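Local structure of glutathione S-transferase delta (Bombyx mori, 3VK9) at residues 18-23 / 157-162; 5-10 / 30-35. The protein probably catalyses, as a homodimer of the delta class, the conjugation of glutathione to electrophilic compounds. All coordinates share one frame; numbering follows the deposited sequence.

Contact 1: residues 18-23 / 157-162; sequences LLTAKA and ADLSLI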
loop_
_atom_site.group_PDB
_atom_site.type_symbol
_atom_site.label_atom_id
_atom_site.label_comp_id
_atom_site.label_asym_id
_atom_site.label_seq_id
_atom_site.Cartn_x
_atom_site.Cartn_y
_atom_site.Cartn_z
ATOM N N LEU A 18 -13.317 -3.230 -10.761
ATOM C CA LEU A 18 -14.189 -3.755 -11.812
ATOM C C LEU A 18 -13.736 -5.163 -12.209
ATOM O O LEU A 18 -14.544 -6.065 -12.333
ATOM C CB LEU A 18 -14.239 -2.808 -13.018
ATOM C CG LEU A 18 -14.884 -1.468 -12.645
ATOM C CD1 LEU A 18 -14.672 -0.397 -13.726
ATOM C CD2 LEU A 18 -16.361 -1.680 -12.345
ATOM N N LEU A 19 -12.432 -5.357 -12.359
ATOM C CA LEU A 19 -11.890 -6.685 -12.637
ATOM C C LEU A 19 -12.243 -7.736 -11.573
ATOM O O LEU A 19 -12.631 -8.865 -11.895
ATOM C CB LEU A 19 -10.372 -6.606 -12.801
ATOM C CG LEU A 19 -9.867 -5.963 -14.102
ATOM C CD1 LEU A 19 -8.375 -5.623 -14.002
ATOM C CD2 LEU A 19 -10.160 -6.840 -15.287
ATOM N N THR A 20 -12.086 -7.362 -10.308
ATOM C CA THR A 20 -12.332 -8.277 -9.205
ATOM C C THR A 20 -13.812 -8.633 -9.165
ATOM O O THR A 20 -14.173 -9.779 -8.921
ATOM C CB THR A 20 -11.882 -7.671 -7.867
ATOM O OG1 THR A 20 -10.457 -7.455 -7.889
ATOM C CG2 THR A 20 -12.244 -8.607 -6.692
ATOM N N ALA A 21 -14.669 -7.653 -9.438
ATOM C CA ALA A 21 -16.103 -7.908 -9.464
ATOM C C ALA A 21 -16.472 -8.883 -10.583
ATOM O O ALA A 21 -17.316 -9.776 -10.397
ATOM C CB ALA A 21 -16.896 -6.587 -9.581
ATOM N N LYS A 22 -15.867 -8.709 -11.753
ATOM C CA LYS A 22 -16.103 -9.630 -12.862
ATOM C C LYS A 22 -15.615 -11.026 -12.517
ATOM O O LYS A 22 -16.305 -11.998 -12.768
ATOM C CB LYS A 22 -15.434 -9.138 -14.150
ATOM C CG LYS A 22 -16.129 -7.922 -14.762
ATOM C CD LYS A 22 -17.538 -8.249 -15.241
ATOM C CE LYS A 22 -18.122 -7.052 -16.001
ATOM N NZ LYS A 22 -19.454 -7.323 -16.607
ATOM N N ALA A 23 -14.424 -11.120 -11.931
ATOM C CA ALA A 23 -13.876 -12.418 -11.536
ATOM C C ALA A 23 -14.736 -13.158 -10.494
ATOM O O ALA A 23 -14.756 -14.377 -10.461
ATOM C CB ALA A 23 -12.448 -12.250 -11.025
ATOM N N ALA A 157 -4.016 -9.854 -6.874
ATOM C CA ALA A 157 -2.747 -9.189 -7.160
ATOM C C ALA A 157 -2.517 -8.978 -8.661
ATOM O O ALA A 157 -2.065 -7.916 -9.073
ATOM C CB ALA A 157 -1.572 -9.947 -6.538
ATOM N N ASP A 158 -2.800 -9.995 -9.473
ATOM C CA ASP A 158 -2.729 -9.821 -10.927
ATOM C C ASP A 158 -3.674 -8.692 -11.384
ATOM O O ASP A 158 -3.324 -7.839 -12.195
ATOM C CB ASP A 158 -3.078 -11.135 -11.651
ATOM C CG ASP A 158 -2.130 -12.286 -11.290
ATOM O OD1 ASP A 158 -0.958 -12.259 -11.728
ATOM O OD2 ASP A 158 -2.561 -13.219 -10.581
ATOM N N LEU A 159 -4.885 -8.692 -10.861
ATOM C CA LEU A 159 -5.895 -7.767 -11.341
ATOM C C LEU A 159 -5.551 -6.307 -10.993
ATOM O O LEU A 159 -5.720 -5.397 -11.805
ATOM C CB LEU A 159 -7.272 -8.160 -10.781
ATOM C CG LEU A 159 -7.769 -9.585 -11.069
ATOM C CD1 LEU A 159 -9.179 -9.826 -10.460
ATOM C CD2 LEU A 159 -7.773 -9.865 -12.556
ATOM N N SER A 160 -5.068 -6.093 -9.782
ATOM C CA SER A 160 -4.635 -4.760 -9.368
ATOM C C SER A 160 -3.396 -4.338 -10.166
ATOM O O SER A 160 -3.331 -3.222 -10.676
ATOM C CB SER A 160 -4.352 -4.734 -7.864
ATOM O OG SER A 160 -3.987 -3.438 -7.445
ATOM N N LEU A 161 -2.425 -5.240 -10.287
ATOM C CA LEU A 161 -1.198 -4.917 -11.013
ATOM C C LEU A 161 -1.442 -4.683 -12.497
ATOM O O LEU A 161 -0.787 -3.838 -13.114
ATOM C CB LEU A 161 -0.110 -5.987 -10.809
ATOM C CG LEU A 161 0.815 -5.766 -9.597
ATOM C CD1 LEU A 161 1.625 -7.027 -9.240
ATOM C CD2 LEU A 161 1.747 -4.553 -9.776
ATOM N N ILE A 162 -2.375 -5.425 -13.086
ATOM C CA ILE A 162 -2.593 -5.232 -14.500
ATOM C C ILE A 162 -3.312 -3.920 -14.752
ATOM O O ILE A 162 -3.027 -3.245 -15.726
ATOM C CB ILE A 162 -3.248 -6.444 -15.227
ATOM C CG1 ILE A 162 -2.978 -6.326 -16.736
ATOM C CG2 ILE A 162 -4.734 -6.511 -14.956
ATOM C CD1 ILE A 162 -3.103 -7.616 -17.499
#

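Contact 2: residues 5-10 / 30-35; sequences LYYVPG and LKLVDL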
loop_
_atom_site.group_PDB
_atom_site.type_symbol
_atom_site.label_atom_id
_atom_site.label_comp_id
_atom_site.label_asym_id
_atom_site.label_seq_id
_atom_site.Cartn_x
_atom_site.Cartn_y
_atom_site.Cartn_z
ATOM N N LEU A 5 -20.642 1.151 -5.848
ATOM C CA LEU A 5 -19.262 1.496 -6.174
ATOM C C LEU A 5 -19.220 2.835 -6.906
ATOM O O LEU A 5 -19.684 2.946 -8.035
ATOM C CB LEU A 5 -18.612 0.419 -7.041
ATOM C CG LEU A 5 -17.122 0.662 -7.302
ATOM C CD1 LEU A 5 -16.330 0.366 -6.040
ATOM C CD2 LEU A 5 -16.569 -0.162 -8.478
ATOM N N TYR A 6 -18.680 3.852 -6.247
ATOM C CA TYR A 6 -18.367 5.124 -6.902
ATOM C C TYR A 6 -17.031 5.027 -7.626
ATOM O O TYR A 6 -16.035 4.662 -7.020
ATOM C CB TYR A 6 -18.321 6.239 -5.866
ATOM C CG TYR A 6 -19.649 6.427 -5.182
ATOM C CD1 TYR A 6 -20.006 5.640 -4.093
ATOM C CD2 TYR A 6 -20.559 7.374 -5.642
ATOM C CE1 TYR A 6 -21.232 5.802 -3.462
ATOM C CE2 TYR A 6 -21.795 7.534 -5.020
ATOM C CZ TYR A 6 -22.122 6.746 -3.930
ATOM O OH TYR A 6 -23.347 6.901 -3.302
ATOM N N TYR A 7 -17.017 5.375 -8.914
ATOM C CA TYR A 7 -15.853 5.174 -9.759
ATOM C C TYR A 7 -15.846 6.101 -10.988
ATOM O O TYR A 7 -16.838 6.779 -11.290
ATOM C CB TYR A 7 -15.862 3.721 -10.271
ATOM C CG TYR A 7 -16.755 3.557 -11.485
ATOM C CD1 TYR A 7 -18.122 3.798 -11.398
ATOM C CD2 TYR A 7 -16.225 3.204 -12.723
ATOM C CE1 TYR A 7 -18.946 3.683 -12.519
ATOM C CE2 TYR A 7 -17.043 3.077 -13.847
ATOM C CZ TYR A 7 -18.398 3.319 -13.733
ATOM O OH TYR A 7 -19.200 3.196 -14.836
ATOM N N VAL A 8 -14.712 6.114 -11.684
ATOM C CA VAL A 8 -14.635 6.553 -13.074
ATOM C C VAL A 8 -13.882 5.445 -13.797
ATOM O O VAL A 8 -13.010 4.813 -13.205
ATOM C CB VAL A 8 -13.885 7.901 -13.250
ATOM C CG1 VAL A 8 -14.698 9.046 -12.684
ATOM C CG2 VAL A 8 -12.523 7.849 -12.605
ATOM N N PRO A 9 -14.227 5.190 -15.067
ATOM C CA PRO A 9 -13.633 4.055 -15.791
ATOM C C PRO A 9 -12.140 4.202 -16.091
ATOM O O PRO A 9 -11.471 3.187 -16.221
ATOM C CB PRO A 9 -14.446 4.001 -17.093
ATOM C CG PRO A 9 -14.993 5.361 -17.256
ATOM C CD PRO A 9 -15.251 5.880 -15.868
ATOM N N GLY A 10 -11.629 5.427 -16.203
ATOM C CA GLY A 10 -10.242 5.619 -16.593
ATOM C C GLY A 10 -9.256 5.272 -15.491
ATOM O O GLY A 10 -8.070 5.006 -15.743
ATOM N N LEU A 30 -23.012 0.433 -9.979
ATOM C CA LEU A 30 -21.956 1.354 -10.385
ATOM C C LEU A 30 -22.476 2.767 -10.396
ATOM O O LEU A 30 -23.517 3.040 -10.970
ATOM C CB LEU A 30 -21.427 0.998 -11.767
ATOM C CG LEU A 30 -20.798 -0.385 -11.903
ATOM C CD1 LEU A 30 -20.245 -0.563 -13.315
ATOM C CD2 LEU A 30 -19.715 -0.614 -10.843
ATOM N N LYS A 31 -21.748 3.665 -9.754
ATOM C CA LYS A 31 -22.151 5.062 -9.699
ATOM C C LYS A 31 -21.028 5.956 -10.202
ATOM O O LYS A 31 -20.056 6.217 -9.490
ATOM C CB LYS A 31 -22.535 5.441 -8.277
ATOM C CG LYS A 31 -23.709 4.619 -7.761
ATOM C CD LYS A 31 -24.166 5.117 -6.397
ATOM C CE LYS A 31 -25.072 6.343 -6.543
ATOM N NZ LYS A 31 -25.416 6.972 -5.224
ATOM N N LEU A 32 -21.179 6.425 -11.433
ATOM C CA LEU A 32 -20.155 7.231 -12.075
ATOM C C LEU A 32 -19.981 8.519 -11.292
ATOM O O LEU A 32 -20.963 9.162 -10.968
ATOM C CB LEU A 32 -20.598 7.548 -13.495
ATOM C CG LEU A 32 -19.524 8.142 -14.394
ATOM C CD1 LEU A 32 -18.419 7.121 -14.548
ATOM C CD2 LEU A 32 -20.130 8.502 -15.750
ATOM N N VAL A 33 -18.750 8.889 -10.944
ATOM C CA VAL A 33 -18.555 10.208 -10.348
ATOM C C VAL A 33 -17.902 11.222 -11.295
ATOM O O VAL A 33 -16.959 10.910 -12.023
ATOM C CB VAL A 33 -17.877 10.224 -8.939
ATOM C CG1 VAL A 33 -17.815 8.851 -8.317
ATOM C CG2 VAL A 33 -16.527 10.906 -8.986
ATOM N N ASP A 34 -18.444 12.437 -11.280
ATOM C CA ASP A 34 -17.962 13.518 -12.128
ATOM C C ASP A 34 -16.695 14.151 -11.534
ATOM O O ASP A 34 -16.727 15.279 -11.033
ATOM C CB ASP A 34 -19.076 14.562 -12.289
ATOM C CG ASP A 34 -18.774 15.575 -13.374
ATOM O OD1 ASP A 34 -19.605 16.486 -13.572
ATOM O OD2 ASP A 34 -17.706 15.463 -14.016
ATOM N N LEU A 35 -15.584 13.416 -11.567
ATOM C CA LEU A 35 -14.322 13.926 -11.030
ATOM C C LEU A 35 -13.890 15.178 -11.776
ATOM O O LEU A 35 -13.391 16.128 -11.182
ATOM C CB LEU A 35 -13.215 12.876 -11.141
ATOM C CG LEU A 35 -13.144 11.716 -10.156
ATOM C CD1 LEU A 35 -11.855 10.943 -10.390
ATOM C CD2 LEU A 35 -13.223 12.195 -8.720
#

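Contact 1: residues 18-23 / 157-162
L159 is the main bump of this interface, and the hollow that receives it is built by L19, T20 and A23 on the facing helix. Its CG stands anti to its own carbonyl carbon (chi1 -57°) and the side chain then runs on extended, which carries CD1 deepest. The L159 side chain crosses that of T20, and its CD1 lies 3.7 Å from both CA and OG1 of T20. The small A23 methyl borders the hollow and lets CD1 of L159 approach its CB to 4.1 Å, which is why an alanine suits this place. The hydroxyl of T20 is hydrogen-bonded to the carbonyl of A16 one turn back; its polar need is met within its own helix, and OG1 meets the L159 methyl by packing, not by a hydrogen bond.

L19 is the reciprocal bump. Its CB lies against CB of L159, 4.0 Å apart, while its own extended branch CD1 slides past into the groove between L159 and I162. There CD1 rests 3.5 Å from the carbonyl O of L159 and 3.9 Å from CG2 of I162, whose side chain it meets at about a right angle. The two helices come from the two domains of the glutathione transferase fold: 12-24 from the thioredoxin-like N-terminal part, 156-167 from the all-helical C-terminal part. They run roughly antiparallel, with 147° between the directions of the short segments and 9.5 Å between their axes, and no hydrogen bond joins the two segments. Branched aliphatic side chains fit such a joint, since their methyls fill narrow hollows and ask for no polar partner. Y195 and A198 of helix 195-213 also touch L19, and Y195 reaches I162 as well.

Contact 2: residues 5-10 / 30-35
L5-Y7 and L30-L32 are the paired parallel strands of the beta-alpha-beta unit that opens the thioredoxin-like domain. K31 sits between L5 and Y7 in the ladder: its N donates to L5 O at 2.8 Å, its O accepts from Y7 N, and V33 N then bonds to Y7 O. Y6 and K31 lie alongside each other on one face. CB of K31 rests over the tyrosine ring, 4.2 Å from its centroid, and a bend at chi3 (81°) brings NZ to Y6 OH at 2.8 Å. A long, amphipathic lysine suits this place, greasy along the ring and polar at its tip; V33 CG1 packs at the ring's edge. An alanine at Y6 removes ring and hydroxyl, and would probably leave the K31 amino group without this mate and its chain freer to turn. On the other face, L32 CD1 lies over the Y7 ring in a CH-pi contact, 4.2 Å from the centroid, and touches P9 CD, 3.6 Å away, while L5 and L30 meet through their CD2 methyls. Helix 12-24 packs on part of that face, V17 against L5, L18 against Y7 and L30, whereas Y6 meets L48 of helix 43-48 and V58 of strand 56-59.

The segments alternate along the chain: 5-10, then 18-23, then 30-35, and only much later 157-162. Contact 2 pairs the two strands of one beta-alpha-beta unit, and contact 1 uses the helix that connects them. The contact centres are about 17 Å apart, yet L18, which lies in segment 18-23 but does not touch 157-162, bridges to contact 2: its CD2 packs on L30 CD2 at 3.8 Å, and its CD1 on the ring of Y7. The same helix packs on helix 156-167 through L19, T20 and A23, so a helix of the N-terminal domain carries both its own sheet's packing and part of the interface with the C-terminal domain.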